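Local coordinates for protein Rubredoxin\:oxygen oxidoreductase (Desulfovibrio gigas, PDB 1E5D) that uses a diiron centre and FMN to catalyse the four-electron reduction of one oxygen molecule to two water molecules, at residues V255-D260 with A306-S311; E267-V272 with G340-F345; M366-V371 with K386-T391. All coordinates share one frame; numbering follows the deposited sequence.

Contact 1 (V255-D260 with A306-S311)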
ATOM      1  N   VAL A 255     -22.291   3.515  -5.599  1.00 14.54           N
ATOM      2  CA  VAL A 255     -21.444   4.113  -4.572  1.00 16.07           C
ATOM      3  C   VAL A 255     -20.387   3.086  -4.177  1.00 14.32           C
ATOM      4  O   VAL A 255     -20.684   1.939  -3.857  1.00 13.52           O
ATOM      5  CB  VAL A 255     -22.261   4.583  -3.361  1.00 18.92           C
ATOM      6  CG1 VAL A 255     -21.372   5.201  -2.292  1.00 16.11           C
ATOM      7  CG2 VAL A 255     -23.323   5.595  -3.770  1.00 18.00           C
ATOM      8  N   VAL A 256     -19.132   3.496  -4.228  1.00 12.50           N
ATOM      9  CA  VAL A 256     -17.983   2.736  -3.805  1.00  6.82           C
ATOM     10  C   VAL A 256     -17.479   3.332  -2.491  1.00  6.60           C
ATOM     11  O   VAL A 256     -17.070   4.491  -2.421  1.00 15.53           O
ATOM     12  CB  VAL A 256     -16.824   2.777  -4.814  1.00 11.96           C
ATOM     13  CG1 VAL A 256     -15.555   2.221  -4.167  1.00  8.64           C
ATOM     14  CG2 VAL A 256     -17.165   2.020  -6.081  1.00  8.24           C
ATOM     15  N   ILE A 257     -17.525   2.524  -1.449  1.00 11.20           N
ATOM     16  CA  ILE A 257     -16.976   2.899  -0.157  1.00 10.49           C
ATOM     17  C   ILE A 257     -15.683   2.130   0.084  1.00 13.55           C
ATOM     18  O   ILE A 257     -15.656   0.896   0.075  1.00 14.53           O
ATOM     19  CB  ILE A 257     -17.969   2.597   0.973  1.00 13.86           C
ATOM     20  CG1 ILE A 257     -19.304   3.332   0.854  1.00 15.98           C
ATOM     21  CG2 ILE A 257     -17.318   2.853   2.322  1.00 12.84           C
ATOM     22  CD1 ILE A 257     -20.427   2.689   1.647  1.00  8.53           C
ATOM     23  N   PHE A 258     -14.568   2.823   0.294  1.00 14.26           N
ATOM     24  CA  PHE A 258     -13.352   2.066   0.613  1.00  6.31           C
ATOM     25  C   PHE A 258     -12.743   2.694   1.860  1.00  8.53           C
ATOM     26  O   PHE A 258     -12.784   3.894   2.091  1.00  8.99           O
ATOM     27  CB  PHE A 258     -12.404   1.992  -0.558  1.00  7.66           C
ATOM     28  CG  PHE A 258     -11.532   3.158  -0.941  1.00  7.12           C
ATOM     29  CD1 PHE A 258     -10.310   3.363  -0.321  1.00  3.22           C
ATOM     30  CD2 PHE A 258     -11.901   4.052  -1.924  1.00 15.45           C
ATOM     31  CE1 PHE A 258      -9.471   4.403  -0.662  1.00 11.11           C
ATOM     32  CE2 PHE A 258     -11.070   5.103  -2.274  1.00 16.95           C
ATOM     33  CZ  PHE A 258      -9.847   5.292  -1.646  1.00 11.66           C
ATOM     34  N   TYR A 259     -12.197   1.818   2.686  1.00 10.36           N
ATOM     35  CA  TYR A 259     -11.724   2.169   4.005  1.00  9.50           C
ATOM     36  C   TYR A 259     -10.625   1.188   4.396  1.00 17.02           C
ATOM     37  O   TYR A 259     -10.471   0.140   3.771  1.00 16.32           O
ATOM     38  CB  TYR A 259     -12.883   2.101   5.028  1.00  5.22           C
ATOM     39  CG  TYR A 259     -13.132   0.652   5.419  1.00  7.67           C
ATOM     40  CD1 TYR A 259     -13.761  -0.205   4.522  1.00  6.25           C
ATOM     41  CD2 TYR A 259     -12.749   0.134   6.654  1.00  9.74           C
ATOM     42  CE1 TYR A 259     -14.003  -1.532   4.846  1.00  7.87           C
ATOM     43  CE2 TYR A 259     -12.976  -1.188   6.980  1.00 11.71           C
ATOM     44  CZ  TYR A 259     -13.606  -2.022   6.070  1.00 12.64           C
ATOM     45  OH  TYR A 259     -13.827  -3.332   6.422  1.00 21.62           O
ATOM     46  N   ASP A 260      -9.941   1.528   5.471  1.00  9.03           N
ATOM     47  CA  ASP A 260      -9.139   0.599   6.246  1.00  6.45           C
ATOM     48  C   ASP A 260      -9.393   0.922   7.715  1.00 11.10           C
ATOM     49  O   ASP A 260      -9.998   1.947   8.042  1.00 10.67           O
ATOM     50  CB  ASP A 260      -7.666   0.662   5.887  1.00  5.97           C
ATOM     51  CG  ASP A 260      -6.927  -0.602   6.280  1.00  7.96           C
ATOM     52  OD1 ASP A 260      -7.556  -1.490   6.897  1.00 15.75           O
ATOM     53  OD2 ASP A 260      -5.724  -0.707   5.988  1.00 11.32           O
ATOM     54  N   ALA A 306     -20.316   8.038  -6.836  1.00 11.57           N
ATOM     55  CA  ALA A 306     -19.752   8.613  -5.615  1.00 14.57           C
ATOM     56  C   ALA A 306     -18.682   7.708  -5.019  1.00 14.51           C
ATOM     57  O   ALA A 306     -18.816   6.485  -4.993  1.00 20.30           O
ATOM     58  CB  ALA A 306     -20.846   8.862  -4.588  1.00 12.78           C
ATOM     59  N   VAL A 307     -17.622   8.322  -4.523  1.00 15.63           N
ATOM     60  CA  VAL A 307     -16.525   7.588  -3.899  1.00 14.70           C
ATOM     61  C   VAL A 307     -16.431   8.016  -2.443  1.00 20.63           C
ATOM     62  O   VAL A 307     -16.144   9.186  -2.186  1.00 22.98           O
ATOM     63  CB  VAL A 307     -15.211   7.862  -4.644  1.00 13.57           C
ATOM     64  CG1 VAL A 307     -14.009   7.273  -3.940  1.00 13.79           C
ATOM     65  CG2 VAL A 307     -15.313   7.317  -6.063  1.00 15.06           C
ATOM     66  N   ILE A 308     -16.691   7.110  -1.513  1.00 24.25           N
ATOM     67  CA  ILE A 308     -16.591   7.410  -0.088  1.00 17.09           C
ATOM     68  C   ILE A 308     -15.376   6.707   0.522  1.00 15.81           C
ATOM     69  O   ILE A 308     -15.192   5.510   0.315  1.00 25.38           O
ATOM     70  CB  ILE A 308     -17.846   6.978   0.684  1.00 15.36           C
ATOM     71  CG1 ILE A 308     -19.151   7.183  -0.086  1.00 13.52           C
ATOM     72  CG2 ILE A 308     -17.892   7.664   2.046  1.00 12.30           C
ATOM     73  CD1 ILE A 308     -19.462   8.638  -0.357  1.00 18.00           C
ATOM     74  N   VAL A 309     -14.559   7.440   1.262  1.00 13.90           N
ATOM     75  CA  VAL A 309     -13.321   6.949   1.830  1.00  9.26           C
ATOM     76  C   VAL A 309     -13.309   7.080   3.344  1.00 13.31           C
ATOM     77  O   VAL A 309     -13.679   8.092   3.937  1.00 15.27           O
ATOM     78  CB  VAL A 309     -12.075   7.697   1.318  1.00 10.74           C
ATOM     79  CG1 VAL A 309     -10.843   6.864   1.644  1.00 14.03           C
ATOM     80  CG2 VAL A 309     -12.158   7.979  -0.167  1.00 19.24           C
ATOM     81  N   GLY A 310     -12.862   6.009   3.993  1.00 14.38           N
ATOM     82  CA  GLY A 310     -12.836   6.033   5.451  1.00  6.86           C
ATOM     83  C   GLY A 310     -11.465   5.612   5.942  1.00 12.30           C
ATOM     84  O   GLY A 310     -10.883   4.661   5.423  1.00 12.34           O
ATOM     85  N   SER A 311     -10.962   6.321   6.942  1.00 11.99           N
ATOM     86  CA  SER A 311      -9.759   5.889   7.633  1.00 11.12           C
ATOM     87  C   SER A 311      -9.752   6.441   9.056  1.00 19.19           C
ATOM     88  O   SER A 311     -10.155   7.570   9.318  1.00 23.41           O
ATOM     89  CB  SER A 311      -8.491   6.329   6.909  1.00  6.84           C
ATOM     90  OG  SER A 311      -7.357   6.072   7.721  1.00 13.52           O
TER

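Contact 2 (E267-V272 with G340-F345). With FMN (flavin mononucleotide), chain C.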
ATOM      1  N   GLU A 267     -14.717   0.597  10.420  1.00 16.12           N
ATOM      2  CA  GLU A 267     -15.420  -0.413   9.629  1.00 16.11           C
ATOM      3  C   GLU A 267     -16.932  -0.358   9.840  1.00 19.55           C
ATOM      4  O   GLU A 267     -17.709  -0.410   8.882  1.00 15.08           O
ATOM      5  CB  GLU A 267     -14.894  -1.816   9.937  1.00 10.14           C
ATOM      6  CG  GLU A 267     -15.392  -2.838   8.926  1.00 17.61           C
ATOM      7  CD  GLU A 267     -15.344  -4.262   9.438  1.00 24.53           C
ATOM      8  OE1 GLU A 267     -14.446  -4.569  10.248  1.00 19.14           O
ATOM      9  OE2 GLU A 267     -16.204  -5.064   9.011  1.00 48.95           O
ATOM     10  N   LYS A 268     -17.358  -0.241  11.089  1.00 20.69           N
ATOM     11  CA  LYS A 268     -18.759  -0.111  11.472  1.00 20.22           C
ATOM     12  C   LYS A 268     -19.424   1.091  10.807  1.00 19.57           C
ATOM     13  O   LYS A 268     -20.519   1.006  10.252  1.00 29.53           O
ATOM     14  CB  LYS A 268     -18.880  -0.002  12.997  1.00 20.95           C
ATOM     15  CG  LYS A 268     -18.577  -1.318  13.694  1.00 33.20           C
ATOM     16  CD  LYS A 268     -18.549  -1.175  15.202  1.00 42.60           C
ATOM     17  CE  LYS A 268     -17.638  -2.213  15.841  1.00 48.86           C
ATOM     18  NZ  LYS A 268     -18.087  -2.558  17.219  1.00 67.86           N
ATOM     19  N   MET A 269     -18.741   2.231  10.865  1.00 16.30           N
ATOM     20  CA  MET A 269     -19.194   3.405  10.130  1.00 15.00           C
ATOM     21  C   MET A 269     -19.386   3.033   8.665  1.00 13.64           C
ATOM     22  O   MET A 269     -20.421   3.318   8.066  1.00 18.70           O
ATOM     23  CB  MET A 269     -18.182   4.536  10.328  1.00 16.85           C
ATOM     24  CG  MET A 269     -17.960   4.878  11.800  1.00 17.13           C
ATOM     25  SD  MET A 269     -16.646   6.087  12.048  1.00 19.83           S
ATOM     26  CE  MET A 269     -17.383   7.547  11.330  1.00 15.67           C
ATOM     27  N   ALA A 270     -18.398   2.361   8.063  1.00 11.10           N
ATOM     28  CA  ALA A 270     -18.521   1.959   6.667  1.00 10.58           C
ATOM     29  C   ALA A 270     -19.727   1.057   6.443  1.00 16.13           C
ATOM     30  O   ALA A 270     -20.490   1.232   5.490  1.00 16.11           O
ATOM     31  CB  ALA A 270     -17.264   1.246   6.199  1.00  3.01           C
ATOM     32  N   ARG A 271     -19.908   0.076   7.328  1.00 13.29           N
ATOM     33  CA  ARG A 271     -21.050  -0.827   7.153  1.00 17.48           C
ATOM     34  C   ARG A 271     -22.354  -0.048   7.239  1.00 23.32           C
ATOM     35  O   ARG A 271     -23.301  -0.270   6.488  1.00 24.44           O
ATOM     36  CB  ARG A 271     -21.027  -1.944   8.194  1.00 15.65           C
ATOM     37  CG  ARG A 271     -19.853  -2.905   8.042  1.00 15.00           C
ATOM     38  CD  ARG A 271     -19.832  -3.884   9.209  1.00 18.98           C
ATOM     39  NE  ARG A 271     -20.902  -4.868   9.067  1.00 24.14           N
ATOM     40  CZ  ARG A 271     -20.932  -5.748   8.070  1.00 32.75           C
ATOM     41  NH1 ARG A 271     -19.973  -5.767   7.153  1.00 37.71           N
ATOM     42  NH2 ARG A 271     -21.932  -6.612   7.999  1.00 27.29           N
ATOM     43  N   VAL A 272     -22.414   0.910   8.167  1.00 20.62           N
ATOM     44  CA  VAL A 272     -23.639   1.696   8.265  1.00 23.27           C
ATOM     45  C   VAL A 272     -23.872   2.479   6.977  1.00 18.78           C
ATOM     46  O   VAL A 272     -24.976   2.476   6.434  1.00 23.20           O
ATOM     47  CB  VAL A 272     -23.620   2.668   9.454  1.00 30.83           C
ATOM     48  CG1 VAL A 272     -24.618   3.791   9.214  1.00 29.45           C
ATOM     49  CG2 VAL A 272     -23.924   1.930  10.750  1.00 19.77           C
ATOM     50  N   GLY A 340     -16.850  11.784  -0.484  1.00 23.55           N
ATOM     51  CA  GLY A 340     -17.280  11.594   0.877  1.00 17.21           C
ATOM     52  C   GLY A 340     -16.115  11.117   1.730  1.00 20.14           C
ATOM     53  O   GLY A 340     -15.180  10.497   1.223  1.00 23.75           O
ATOM     54  N   ALA A 341     -16.157  11.402   3.028  1.00 13.90           N
ATOM     55  CA  ALA A 341     -15.092  10.960   3.916  1.00 12.91           C
ATOM     56  C   ALA A 341     -15.613  10.707   5.327  1.00 19.27           C
ATOM     57  O   ALA A 341     -16.605  11.255   5.796  1.00 11.43           O
ATOM     58  CB  ALA A 341     -13.963  11.969   3.954  1.00  8.05           C
ATOM     59  N   PHE A 342     -14.919   9.825   6.049  1.00 14.82           N
ATOM     60  CA  PHE A 342     -15.369   9.524   7.405  1.00 11.69           C
ATOM     61  C   PHE A 342     -14.249   8.821   8.150  1.00 14.48           C
ATOM     62  O   PHE A 342     -13.251   8.409   7.564  1.00 17.44           O
ATOM     63  CB  PHE A 342     -16.634   8.672   7.368  1.00 15.92           C
ATOM     64  CG  PHE A 342     -16.429   7.295   6.761  1.00 19.69           C
ATOM     65  CD1 PHE A 342     -16.386   7.142   5.384  1.00 22.43           C
ATOM     66  CD2 PHE A 342     -16.280   6.173   7.564  1.00 17.47           C
ATOM     67  CE1 PHE A 342     -16.203   5.897   4.806  1.00 20.98           C
ATOM     68  CE2 PHE A 342     -16.102   4.925   6.995  1.00 18.26           C
ATOM     69  CZ  PHE A 342     -16.065   4.782   5.614  1.00 19.23           C
ATOM     70  N   GLY A 343     -14.396   8.674   9.464  1.00 20.18           N
ATOM     71  CA  GLY A 343     -13.329   8.011  10.195  1.00 21.78           C
ATOM     72  C   GLY A 343     -13.471   8.185  11.694  1.00 20.43           C
ATOM     73  O   GLY A 343     -14.270   8.989  12.161  1.00 20.16           O
ATOM     74  N   SER A 344     -12.680   7.398  12.407  1.00 13.46           N
ATOM     75  CA  SER A 344     -12.604   7.440  13.856  1.00  8.38           C
ATOM     76  C   SER A 344     -11.220   7.942  14.236  1.00 11.01           C
ATOM     77  O   SER A 344     -10.264   7.740  13.482  1.00 16.13           O
ATOM     78  CB  SER A 344     -12.892   6.062  14.438  1.00  6.92           C
ATOM     79  OG  SER A 344     -13.073   6.117  15.833  1.00 17.55           O
ATOM     80  N   PHE A 345     -11.095   8.608  15.364  1.00 12.32           N
ATOM     81  CA  PHE A 345      -9.844   9.212  15.803  1.00 12.44           C
ATOM     82  C   PHE A 345      -9.802   9.148  17.325  1.00 14.55           C
ATOM     83  O   PHE A 345     -10.859   8.918  17.927  1.00 15.90           O
ATOM     84  CB  PHE A 345      -9.698  10.666  15.331  1.00 13.33           C
ATOM     85  CG  PHE A 345     -10.673  11.586  16.053  1.00 13.60           C
ATOM     86  CD1 PHE A 345     -12.009  11.592  15.690  1.00 13.56           C
ATOM     87  CD2 PHE A 345     -10.240  12.406  17.082  1.00 21.01           C
ATOM     88  CE1 PHE A 345     -12.905  12.399  16.367  1.00 19.46           C
ATOM     89  CE2 PHE A 345     -11.134  13.214  17.763  1.00 15.30           C
ATOM     90  CZ  PHE A 345     -12.469  13.205  17.407  1.00 15.14           C
TER
HETATM   91  N1  FMN C 403      -5.783   8.860  17.051  1.00 14.84           N
HETATM   92  C2  FMN C 403      -5.483  10.142  16.897  1.00 15.12           C
HETATM   93  O2  FMN C 403      -6.232  11.026  17.216  1.00 23.05           O
HETATM   94  N3  FMN C 403      -4.247  10.555  16.330  1.00 10.02           N
HETATM   95  C4  FMN C 403      -3.180   9.676  16.274  1.00  9.16           C
HETATM   96  O4  FMN C 403      -2.153  10.070  15.754  1.00 18.66           O
HETATM   97  C4A FMN C 403      -3.490   8.270  16.490  1.00  6.60           C
HETATM   98  N5  FMN C 403      -2.621   7.310  16.100  1.00 12.63           N
HETATM   99  C5A FMN C 403      -2.837   6.056  16.618  1.00 10.02           C
HETATM  100  C6  FMN C 403      -1.870   5.056  16.336  1.00 11.90           C
HETATM  101  C7  FMN C 403      -2.124   3.730  16.590  1.00  7.99           C
HETATM  102  C7M FMN C 403      -1.217   2.676  16.014  1.00  7.74           C
HETATM  103  C8  FMN C 403      -3.414   3.333  17.118  1.00 10.48           C
HETATM  104  C8M FMN C 403      -3.626   1.920  17.610  1.00  6.61           C
HETATM  105  C9  FMN C 403      -4.286   4.330  17.583  1.00  7.53           C
HETATM  106  C9A FMN C 403      -4.090   5.642  17.148  1.00  9.01           C
HETATM  107  N10 FMN C 403      -5.101   6.649  17.225  1.00 15.14           N
HETATM  108  C10 FMN C 403      -4.815   7.923  16.982  1.00  8.56           C
HETATM  109  C1' FMN C 403      -6.398   6.254  17.825  1.00  7.22           C
HETATM  110  C2' FMN C 403      -7.326   5.611  16.763  1.00  9.86           C
HETATM  111  O2' FMN C 403      -7.598   6.542  15.723  1.00 13.13           O
HETATM  112  C3' FMN C 403      -8.605   5.261  17.507  1.00  7.89           C
HETATM  113  O3' FMN C 403      -8.331   4.062  18.227  1.00 13.96           O
HETATM  114  C4' FMN C 403      -9.759   5.002  16.534  1.00 13.55           C
HETATM  115  O4' FMN C 403     -10.942   4.644  17.267  1.00 23.46           O
HETATM  116  C5' FMN C 403      -9.325   3.883  15.613  1.00  8.25           C
HETATM  117  O5' FMN C 403     -10.492   3.567  14.610  1.00 17.66           O
HETATM  118  P   FMN C 403     -10.642   2.184  13.988  1.00 17.45           P
HETATM  119  O1P FMN C 403     -11.485   2.380  12.726  1.00 10.42           O
HETATM  120  O2P FMN C 403      -9.415   1.551  13.797  1.00 12.15           O
HETATM  121  O3P FMN C 403     -11.386   1.323  14.903  1.00 13.85           O

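Contact 3 (M366-V371 with K386-T391)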
ATOM      1  N   MET A 366     -17.996  17.471  -2.804  1.00 30.16           N
ATOM      2  CA  MET A 366     -18.188  17.164  -1.402  1.00 29.41           C
ATOM      3  C   MET A 366     -19.405  17.867  -0.813  1.00 28.46           C
ATOM      4  O   MET A 366     -19.300  18.795  -0.011  1.00 38.21           O
ATOM      5  CB  MET A 366     -16.957  17.576  -0.586  1.00 32.17           C
ATOM      6  CG  MET A 366     -15.637  17.167  -1.215  1.00 40.98           C
ATOM      7  SD  MET A 366     -15.026  15.584  -0.624  1.00 49.02           S
ATOM      8  CE  MET A 366     -15.535  15.597   1.090  1.00 24.74           C
ATOM      9  N   PRO A 367     -20.592  17.419  -1.188  1.00 24.54           N
ATOM     10  CA  PRO A 367     -21.808  18.069  -0.699  1.00 22.81           C
ATOM     11  C   PRO A 367     -21.953  17.922   0.810  1.00 28.07           C
ATOM     12  O   PRO A 367     -22.515  18.757   1.518  1.00 41.19           O
ATOM     13  CB  PRO A 367     -22.917  17.293  -1.411  1.00 20.84           C
ATOM     14  CG  PRO A 367     -22.312  15.972  -1.747  1.00 27.13           C
ATOM     15  CD  PRO A 367     -20.868  16.266  -2.055  1.00 24.57           C
ATOM     16  N   ALA A 368     -21.432  16.819   1.347  1.00 29.93           N
ATOM     17  CA  ALA A 368     -21.584  16.607   2.786  1.00 21.05           C
ATOM     18  C   ALA A 368     -20.252  16.698   3.513  1.00 21.61           C
ATOM     19  O   ALA A 368     -19.185  16.338   3.030  1.00 38.04           O
ATOM     20  CB  ALA A 368     -22.257  15.271   3.013  1.00 15.54           C
ATOM     21  N   THR A 369     -20.341  17.217   4.727  1.00 23.65           N
ATOM     22  CA  THR A 369     -19.232  17.362   5.648  1.00 24.06           C
ATOM     23  C   THR A 369     -18.786  15.987   6.129  1.00 19.03           C
ATOM     24  O   THR A 369     -19.650  15.157   6.425  1.00 20.82           O
ATOM     25  CB  THR A 369     -19.639  18.209   6.868  1.00 25.60           C
ATOM     26  OG1 THR A 369     -20.973  18.701   6.684  1.00 58.06           O
ATOM     27  CG2 THR A 369     -18.741  19.428   6.995  1.00 43.98           C
ATOM     28  N   PRO A 370     -17.495  15.718   6.195  1.00 17.44           N
ATOM     29  CA  PRO A 370     -17.023  14.430   6.709  1.00 19.36           C
ATOM     30  C   PRO A 370     -17.514  14.182   8.127  1.00 26.35           C
ATOM     31  O   PRO A 370     -17.503  15.087   8.959  1.00 40.41           O
ATOM     32  CB  PRO A 370     -15.495  14.572   6.706  1.00 18.68           C
ATOM     33  CG  PRO A 370     -15.253  15.569   5.613  1.00 19.32           C
ATOM     34  CD  PRO A 370     -16.370  16.570   5.766  1.00 18.52           C
ATOM     35  N   VAL A 371     -17.931  12.940   8.350  1.00 25.56           N
ATOM     36  CA  VAL A 371     -18.298  12.462   9.672  1.00 19.52           C
ATOM     37  C   VAL A 371     -17.072  11.872  10.367  1.00 22.43           C
ATOM     38  O   VAL A 371     -16.431  10.931   9.903  1.00 23.34           O
ATOM     39  CB  VAL A 371     -19.419  11.415   9.601  1.00 20.56           C
ATOM     40  CG1 VAL A 371     -19.729  10.864  10.985  1.00 16.19           C
ATOM     41  CG2 VAL A 371     -20.656  12.025   8.962  1.00 17.12           C
ATOM     42  N   LYS A 386     -26.017   8.239   8.330  1.00 27.79           N
ATOM     43  CA  LYS A 386     -27.206   8.086   7.489  1.00 29.50           C
ATOM     44  C   LYS A 386     -27.565   9.411   6.823  1.00 28.91           C
ATOM     45  O   LYS A 386     -27.927   9.523   5.654  1.00 32.35           O
ATOM     46  CB  LYS A 386     -28.375   7.569   8.316  1.00 38.65           C
ATOM     47  CG  LYS A 386     -29.744   7.950   7.785  1.00 54.41           C
ATOM     48  CD  LYS A 386     -30.721   8.240   8.916  1.00 66.19           C
ATOM     49  CE  LYS A 386     -32.022   8.838   8.398  1.00 69.15           C
ATOM     50  NZ  LYS A 386     -32.114  10.299   8.678  1.00 81.53           N
ATOM     51  N   THR A 387     -27.441  10.463   7.626  1.00 17.87           N
ATOM     52  CA  THR A 387     -27.615  11.815   7.127  1.00 23.36           C
ATOM     53  C   THR A 387     -26.586  12.097   6.040  1.00 23.18           C
ATOM     54  O   THR A 387     -26.919  12.598   4.965  1.00 33.17           O
ATOM     55  CB  THR A 387     -27.460  12.851   8.257  1.00 30.29           C
ATOM     56  OG1 THR A 387     -28.595  12.778   9.129  1.00 33.36           O
ATOM     57  CG2 THR A 387     -27.420  14.267   7.708  1.00 15.81           C
ATOM     58  N   MET A 388     -25.328  11.760   6.322  1.00 26.16           N
ATOM     59  CA  MET A 388     -24.270  11.951   5.329  1.00 23.37           C
ATOM     60  C   MET A 388     -24.592  11.213   4.034  1.00 19.26           C
ATOM     61  O   MET A 388     -24.533  11.792   2.949  1.00 27.66           O
ATOM     62  CB  MET A 388     -22.927  11.484   5.888  1.00 24.53           C
ATOM     63  CG  MET A 388     -21.728  11.990   5.111  1.00 28.91           C
ATOM     64  SD  MET A 388     -20.218  11.056   5.456  1.00 32.13           S
ATOM     65  CE  MET A 388     -19.011  12.099   4.629  1.00 94.58           C
ATOM     66  N   ALA A 389     -24.949   9.940   4.159  1.00 17.11           N
ATOM     67  CA  ALA A 389     -25.362   9.103   3.047  1.00 18.60           C
ATOM     68  C   ALA A 389     -26.533   9.710   2.283  1.00 26.20           C
ATOM     69  O   ALA A 389     -26.614   9.614   1.059  1.00 39.83           O
ATOM     70  CB  ALA A 389     -25.755   7.717   3.543  1.00 10.31           C
ATOM     71  N   GLN A 390     -27.451  10.338   3.014  1.00 32.26           N
ATOM     72  CA  GLN A 390     -28.611  10.948   2.367  1.00 28.98           C
ATOM     73  C   GLN A 390     -28.229  12.195   1.589  1.00 21.11           C
ATOM     74  O   GLN A 390     -28.701  12.403   0.467  1.00 24.16           O
ATOM     75  CB  GLN A 390     -29.682  11.266   3.412  1.00 31.89           C
ATOM     76  CG  GLN A 390     -30.686  10.121   3.517  1.00 42.05           C
ATOM     77  CD  GLN A 390     -31.523  10.223   4.772  1.00 49.84           C
ATOM     78  OE1 GLN A 390     -31.530  11.258   5.436  1.00 68.12           O
ATOM     79  NE2 GLN A 390     -32.222   9.142   5.088  1.00 55.14           N
ATOM     80  N   THR A 391     -27.366  13.031   2.158  1.00 13.50           N
ATOM     81  CA  THR A 391     -26.901  14.200   1.419  1.00 16.52           C
ATOM     82  C   THR A 391     -26.237  13.810   0.105  1.00 24.89           C
ATOM     83  O   THR A 391     -26.610  14.256  -0.982  1.00 33.72           O
ATOM     84  CB  THR A 391     -25.909  15.002   2.275  1.00 19.58           C
ATOM     85  OG1 THR A 391     -26.585  15.398   3.478  1.00 29.60           O
ATOM     86  CG2 THR A 391     -25.450  16.269   1.572  1.00 18.24           C
TER

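Contact 1 (V255-D260 with A306-S311)
Two first torsions help bring F258 and V309 together. F258 CG lies between the backbone N and the carbonyl carbon (chi1 77°). V309 CG1 is anti to its backbone N (chi1 -164°). The side chains run side by side, pointing the same way. V309 CG1 sits over one ring face in a CH-pi contact, offset toward the rim, 3.6 Å from F258 CE1. V309 CG2 reaches the same ring at CE2 and CZ. V307 CG1 comes obliquely to F258 CE2 at 4.0 Å. On the other face of the sheet, I308 CG1 touches V255 CG1 at 3.7 Å, and I257 CG1 lies beside I308 CB.

Five backbone hydrogen bonds join the parallel strands; V256 and F258 each use both N and O. V255, I257 and Y259 bond on their other side. The bond from I308 N to V256 O is 2.8 Å and nearly straight (167°). The last bond, D260 N to G310 O, stretches to 3.3 Å. This is the centre of the flavodoxin-like parallel sheet. Helix 265-279 covers the I257 and I308 face, and helices 294-302 and 320-331 cover the F258 face. Side chains meet by apolar and CH-pi contact; the backbone does the hydrogen bonding.

Contact 2 (E267-V272 with G340-F345)
M269 reaches from the helix to the strand, against F342 and G343. Its CB lies 3.7 Å from F342 CD2, oblique to the ring. Further out, SD passes beside the carbonyl group of G343 at 3.8 Å from G343 C. It is also within 4.2 Å of S344 N. The chain then bends at chi3 (68°). This turn places CE close to the G343 backbone, 3.5 Å from G343 O. G343 itself is almost fully extended. At its backbone angles a CB would clash with F342 O, which by itself calls for glycine. V371 and V373 of the edge strand and L385 of helix 379-400 also touch M269.

F342 answers from the strand. Its CG lies between the backbone N and the carbonyl carbon (chi1 65°). The far end of the ring meets A270, with CZ 3.8 Å from A270 CB. F342 CE2 lies 3.6 Å from A270 N, which is also oblique to the ring. I257 and L273 also touch F342.

At the end of the strand S344 meets the cofactor. S344 OG accepts a hydrogen bond from FMN O4' at 3.0 Å. Its own proton can go to the backbone oxygen of N375 or of V373. FMN O2 lies at the edge of the F345 ring, near its plane. The helix approaches the same ligand at its start, where the backbone nitrogens of S265 and T266 bind FMN. This fits the flavodoxin fold, in which flavin is held at the C-terminal ends of the parallel strands.

The helix-strand contact is mostly apolar, with van der Waals contact to the backbone at G343 O and A270 N. Hydrogen bonding to FMN comes at S344, whose hydroxyl bridges the ribityl chain and the protein backbone.

Contact 3 (M366-V371 with K386-T391)
M388 buries more surface than any other residue here, with T391 and A368 next. M388 CG is anti to the backbone N (chi1 -164°), and the chain runs extended beyond it, out from the helix and across the loop. Its CG touches A368 CB at 3.9 Å. SD lies 3.7 Å from V371 CG2; the two side chains slide past each other in opposite directions. The terminal CE reaches T369 O at 3.6 Å and P370 CA at 3.7 Å.

The loop 366-370 leads into V371, the start of edge strand 371-374 of the flavodoxin-like sheet. The chain then returns as helix 379-400, the last helix of the protein, so M388 packs back on the lead-in to that strand. V371 also touches M269 of helix 265-279, which covers the same side of the sheet.

One turn further along the helix, T391 CG2 meets A368 CB at 3.6 Å. The methyl of A368 is held between M388 CG and T391 CG2. P367 adds its O and CB beside the same T391 methyl. The T391 hydroxyl turns to its own helix. Its OG1 donates to T387 O at 3.2 Å from above the carbonyl plane, and T387 O also accepts from T391 N.

Overall arrangement
All three contacts lie in the flavodoxin-like domain. The centres of contacts 1 and 2 are about 8 Å apart, those of 2 and 3 about 11 Å, and those of 1 and 3 about 12 Å. The segments of contacts 1 and 2 alternate along the chain; contact 3 follows both. Strands 306-310 and 338-345 are neighbours, so contact 1 joins onto contact 2. A probable backbone hydrogen bond joins V309 and F342; another, between G343 and V371, ties contact 2 to contact 3. Together they run from the central strands, through helix 265-279, to the edge strand and the last helix. S344 and F345 of contact 2 line the FMN pocket; contacts 1 and 3 pack other parts of the domain.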